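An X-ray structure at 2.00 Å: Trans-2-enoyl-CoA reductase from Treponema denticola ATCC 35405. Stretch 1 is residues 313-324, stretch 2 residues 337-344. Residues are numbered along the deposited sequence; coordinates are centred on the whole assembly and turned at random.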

# COMPACT_ATOMS: atom_id res chain seq x y z
N GLU A 313 10.04 -3.83 4.06
CA GLU A 313 10.98 -3.17 4.96
C GLU A 313 10.26 -2.08 5.75
O GLU A 313 10.43 -1.95 6.96
N GLN A 314 9.44 -1.30 5.04
CA GLN A 314 8.64 -0.24 5.64
C GLN A 314 7.72 -0.76 6.75
O GLN A 314 7.71 -0.22 7.86
N ILE A 315 6.96 -1.80 6.44
CA ILE A 315 5.93 -2.28 7.36
C ILE A 315 6.50 -3.04 8.56
O ILE A 315 6.00 -2.90 9.68
N THR A 316 7.54 -3.84 8.33
CA THR A 316 8.22 -4.49 9.45
C THR A 316 8.77 -3.45 10.42
O THR A 316 8.69 -3.63 11.63
N ARG A 317 9.31 -2.36 9.88
CA ARG A 317 9.79 -1.27 10.72
C ARG A 317 8.63 -0.60 11.45
O ARG A 317 8.75 -0.22 12.61
N LEU A 318 7.50 -0.48 10.75
CA LEU A 318 6.29 0.08 11.34
C LEU A 318 5.83 -0.72 12.56
O LEU A 318 5.54 -0.15 13.61
N TYR A 319 5.77 -2.04 12.42
CA TYR A 319 5.36 -2.92 13.52
C TYR A 319 6.36 -2.87 14.67
O TYR A 319 5.98 -2.69 15.83
N ALA A 320 7.63 -3.03 14.34
CA ALA A 320 8.68 -3.16 15.35
C ALA A 320 9.05 -1.84 16.04
O ALA A 320 9.38 -1.83 17.22
N GLU A 321 8.99 -0.74 15.29
CA GLU A 321 9.50 0.53 15.79
C GLU A 321 8.43 1.61 16.01
O GLU A 321 8.76 2.74 16.35
N ARG A 322 7.17 1.26 15.80
CA ARG A 322 6.07 2.19 16.05
C ARG A 322 4.95 1.55 16.86
O ARG A 322 4.63 2.00 17.96
N LEU A 323 4.36 0.49 16.31
CA LEU A 323 3.20 -0.14 16.92
C LEU A 323 3.55 -0.97 18.15
O LEU A 323 2.91 -0.85 19.20
N TYR A 324 4.57 -1.81 18.03
CA TYR A 324 4.92 -2.73 19.11
C TYR A 324 6.36 -2.54 19.57
O TYR A 324 7.25 -3.32 19.22
N ARG A 337 0.13 11.91 13.76
CA ARG A 337 0.27 10.95 12.67
C ARG A 337 1.53 10.12 12.86
O ARG A 337 2.57 10.63 13.28
N ILE A 338 1.44 8.83 12.57
CA ILE A 338 2.61 7.97 12.54
C ILE A 338 3.40 8.28 11.27
O ILE A 338 2.83 8.34 10.18
N ARG A 339 4.71 8.48 11.41
CA ARG A 339 5.55 8.84 10.28
C ARG A 339 6.66 7.82 10.04
O ARG A 339 7.61 7.73 10.81
N ILE A 340 6.53 7.04 8.97
CA ILE A 340 7.62 6.17 8.55
C ILE A 340 8.16 6.62 7.20
O ILE A 340 8.89 5.89 6.52
N ASP A 341 7.79 7.84 6.81
CA ASP A 341 8.41 8.51 5.68
C ASP A 341 9.52 9.42 6.20
O ASP A 341 10.00 10.31 5.50
N ASP A 342 9.91 9.19 7.45
CA ASP A 342 10.89 10.04 8.13
C ASP A 342 12.28 9.94 7.51
O ASP A 342 13.03 10.92 7.51
N TRP A 343 12.62 8.78 6.97
CA TRP A 343 13.90 8.61 6.29
C TRP A 343 13.87 9.28 4.92
O TRP A 343 14.86 9.86 4.48
N GLU A 344 12.73 9.20 4.24
CA GLU A 344 12.56 9.83 2.94
C GLU A 344 12.66 11.35 3.05
O GLU A 344 13.32 12.00 2.24

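A recurrent principle of protein interiors is that a helix can hold an irregular segment by offering long polar side chains to its carbonyl oxygens and carboxylates, while shorter apolar side chains fill the space beside them. The contact between helix 313-323 and stretch 337-344 of this reductase is a compact example, burying 527 Å² in all.

Asp342 is the charged focus. Its CA-to-CB bond points toward the helix, and with chi1 in p its carboxylate meets two arginines. Arg322 NH2 lies 2.9 Å from Asp342 OD2, a salt bridge whose hydrogen bond is weak because its angle is only 120°; Arg317 NH1 lies 3.3 Å from Asp342 OD1 in a longer but straighter one. Arg322 NH2 also donates to the backbone, reaching Arg339 O at 2.9 Å, so one nitrogen serves both a charged and a neutral acceptor. Both acceptors sit at the edge of the guanidinium, near its plane, where its N-H groups point. Within the helix stretch, Arg322 NH1 donates to Glu321 O at 3.2 Å, and a water completes the setting, accepting from Arg322 NE and from Arg339 N, each at 2.8 Å.

Ile340 O is a second polar anchor. Gln314, m at chi1 and with chi2 near -93°, leaves its helix sideways, yet its end comes close enough for NE2 to donate to Ile340 O at 2.7 Å with an almost linear angle of 172°. Arg317 NH2 adds a weak bond to the same Ile340 O at 3.2 Å.

Arg317 shows how a guanidinium can use edge and faces together. Its t, t, p course carries the group flat onto Trp343 (chi1 m), with planes only 5° apart and CZ 3.6 Å from the centroid of the six-membered ring, a cation-pi arrangement. Ile340 CB lies over the opposite face, while Asp342 OD1 remains at the edge.

Around these polar contacts, the isoleucines pack on the helix. Ile340, p at chi1, points toward it and has the largest covered area of any residue here; its CG2 lies 4.1 Å from Leu318 CD1 and over one face of the Arg322 guanidinium. Ile338, m and t, also points in, placing CG2 3.8 Å from Leu318 CD1 and CD1 3.9 Å from Leu323 CD2. Both leucines start sideways but their ends come nearer, Leu318 as t, p and Leu323 as m, t. The aliphatic part of Arg322 joins this layer, with CG 3.9 Å from Ile338 CG2.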

# COMPACT_ATOMS: atom_id res chain seq x y z
CB GLU A 313 12.16 -2.57 4.20
CG GLU A 313 13.14 -3.60 3.63
CD GLU A 313 12.67 -4.20 2.32
OE1 GLU A 313 11.70 -3.68 1.73
OE2 GLU A 313 13.27 -5.20 1.88
CB GLN A 314 7.78 0.43 4.57
CG GLN A 314 8.44 1.58 3.86
CD GLN A 314 8.12 2.91 4.50
OE1 GLN A 314 7.00 3.40 4.41
NE2 GLN A 314 9.11 3.51 5.16
CB ILE A 315 4.88 -3.13 6.62
CG1 ILE A 315 4.27 -2.32 5.48
CG2 ILE A 315 3.80 -3.59 7.59
CD1 ILE A 315 3.76 -0.96 5.90
CB THR A 316 9.35 -5.43 8.98
OG1 THR A 316 10.20 -4.74 8.06
CG2 THR A 316 8.78 -6.67 8.32
CB ARG A 317 10.57 -0.23 9.90
CG ARG A 317 11.02 0.98 10.71
CD ARG A 317 12.24 1.66 10.11
NE ARG A 317 11.95 2.37 8.87
CZ ARG A 317 11.56 3.65 8.81
NH1 ARG A 317 11.42 4.35 9.93
NH2 ARG A 317 11.32 4.22 7.64
CB LEU A 318 5.16 0.12 10.30
CG LEU A 318 3.78 0.51 10.82
CD1 LEU A 318 3.75 1.97 11.27
CD2 LEU A 318 2.72 0.26 9.75
CB TYR A 319 5.22 -4.36 13.03
CG TYR A 319 3.88 -4.72 12.42
CD1 TYR A 319 3.49 -4.22 11.18
CD2 TYR A 319 3.01 -5.58 13.08
CE1 TYR A 319 2.26 -4.55 10.63
CE2 TYR A 319 1.78 -5.92 12.53
CZ TYR A 319 1.42 -5.41 11.30
OH TYR A 319 0.20 -5.75 10.75
CB ALA A 320 9.91 -3.80 14.74
CB GLU A 321 10.60 1.06 14.87
CG GLU A 321 11.90 0.28 14.93
CD GLU A 321 12.75 0.64 16.13
OE1 GLU A 321 13.68 1.46 15.97
OE2 GLU A 321 12.50 0.10 17.23
CB ARG A 322 5.50 2.75 14.74
CG ARG A 322 6.48 3.55 13.90
CD ARG A 322 6.89 4.84 14.59
NE ARG A 322 7.62 5.73 13.69
CZ ARG A 322 8.91 5.61 13.40
NH1 ARG A 322 9.62 4.63 13.94
NH2 ARG A 322 9.49 6.46 12.57
CB LEU A 323 2.47 -1.02 15.90
CG LEU A 323 2.03 -0.34 14.60
CD1 LEU A 323 1.30 -1.32 13.70
CD2 LEU A 323 1.17 0.88 14.89
CB TYR A 324 4.66 -4.18 18.68
CG TYR A 324 3.26 -4.37 18.14
CD1 TYR A 324 2.18 -4.54 19.00
CD2 TYR A 324 3.01 -4.38 16.77
CE1 TYR A 324 0.90 -4.71 18.51
CE2 TYR A 324 1.73 -4.55 16.28
CZ TYR A 324 0.68 -4.71 17.15
OH TYR A 324 -0.59 -4.88 16.66
CB ARG A 337 0.35 11.68 11.33
CG ARG A 337 -0.86 12.55 11.01
CD ARG A 337 -0.63 13.37 9.75
NE ARG A 337 0.55 14.23 9.86
CZ ARG A 337 0.72 15.36 9.18
NH1 ARG A 337 -0.21 15.77 8.34
NH2 ARG A 337 1.83 16.07 9.35
CB ILE A 338 2.24 6.48 12.57
CG1 ILE A 338 1.53 6.14 13.88
CG2 ILE A 338 3.47 5.61 12.39
CD1 ILE A 338 1.11 4.69 13.99
CB ARG A 339 6.19 10.22 10.50
CG ARG A 339 5.19 11.34 10.77
CD ARG A 339 4.31 11.60 9.57
NE ARG A 339 5.06 12.11 8.43
CZ ARG A 339 5.27 13.40 8.19
NH1 ARG A 339 4.78 14.32 9.02
NH2 ARG A 339 5.97 13.78 7.13
CB ILE A 340 7.23 4.68 8.51
CG1 ILE A 340 6.07 4.44 7.54
CG2 ILE A 340 6.87 4.19 9.91
CD1 ILE A 340 5.70 2.98 7.39
CB ASP A 341 7.38 9.33 4.90
CG ASP A 341 6.73 10.41 5.75
OD1 ASP A 341 6.72 10.28 6.99
OD2 ASP A 341 6.21 11.38 5.17
CB ASP A 342 10.93 9.73 9.63
CG ASP A 342 11.10 8.25 9.93
OD1 ASP A 342 10.84 7.42 9.03
OD2 ASP A 342 11.48 7.92 11.07
CB TRP A 343 14.26 7.13 6.14
CG TRP A 343 14.49 6.42 7.45
CD1 TRP A 343 14.46 6.97 8.70
CD2 TRP A 343 14.78 5.03 7.63
NE1 TRP A 343 14.72 6.01 9.65
CE2 TRP A 343 14.92 4.81 9.02
CE3 TRP A 343 14.95 3.96 6.75
CZ2 TRP A 343 15.21 3.56 9.54
CZ3 TRP A 343 15.24 2.71 7.28
CH2 TRP A 343 15.37 2.52 8.66
CB GLU A 344 11.22 9.45 2.31
CG GLU A 344 10.85 10.31 1.11
CD GLU A 344 9.58 9.85 0.41
OE1 GLU A 344 9.07 8.77 0.77
OE2 GLU A 344 9.10 10.56 -0.50
O HOH W 1 6.04 8.09 13.86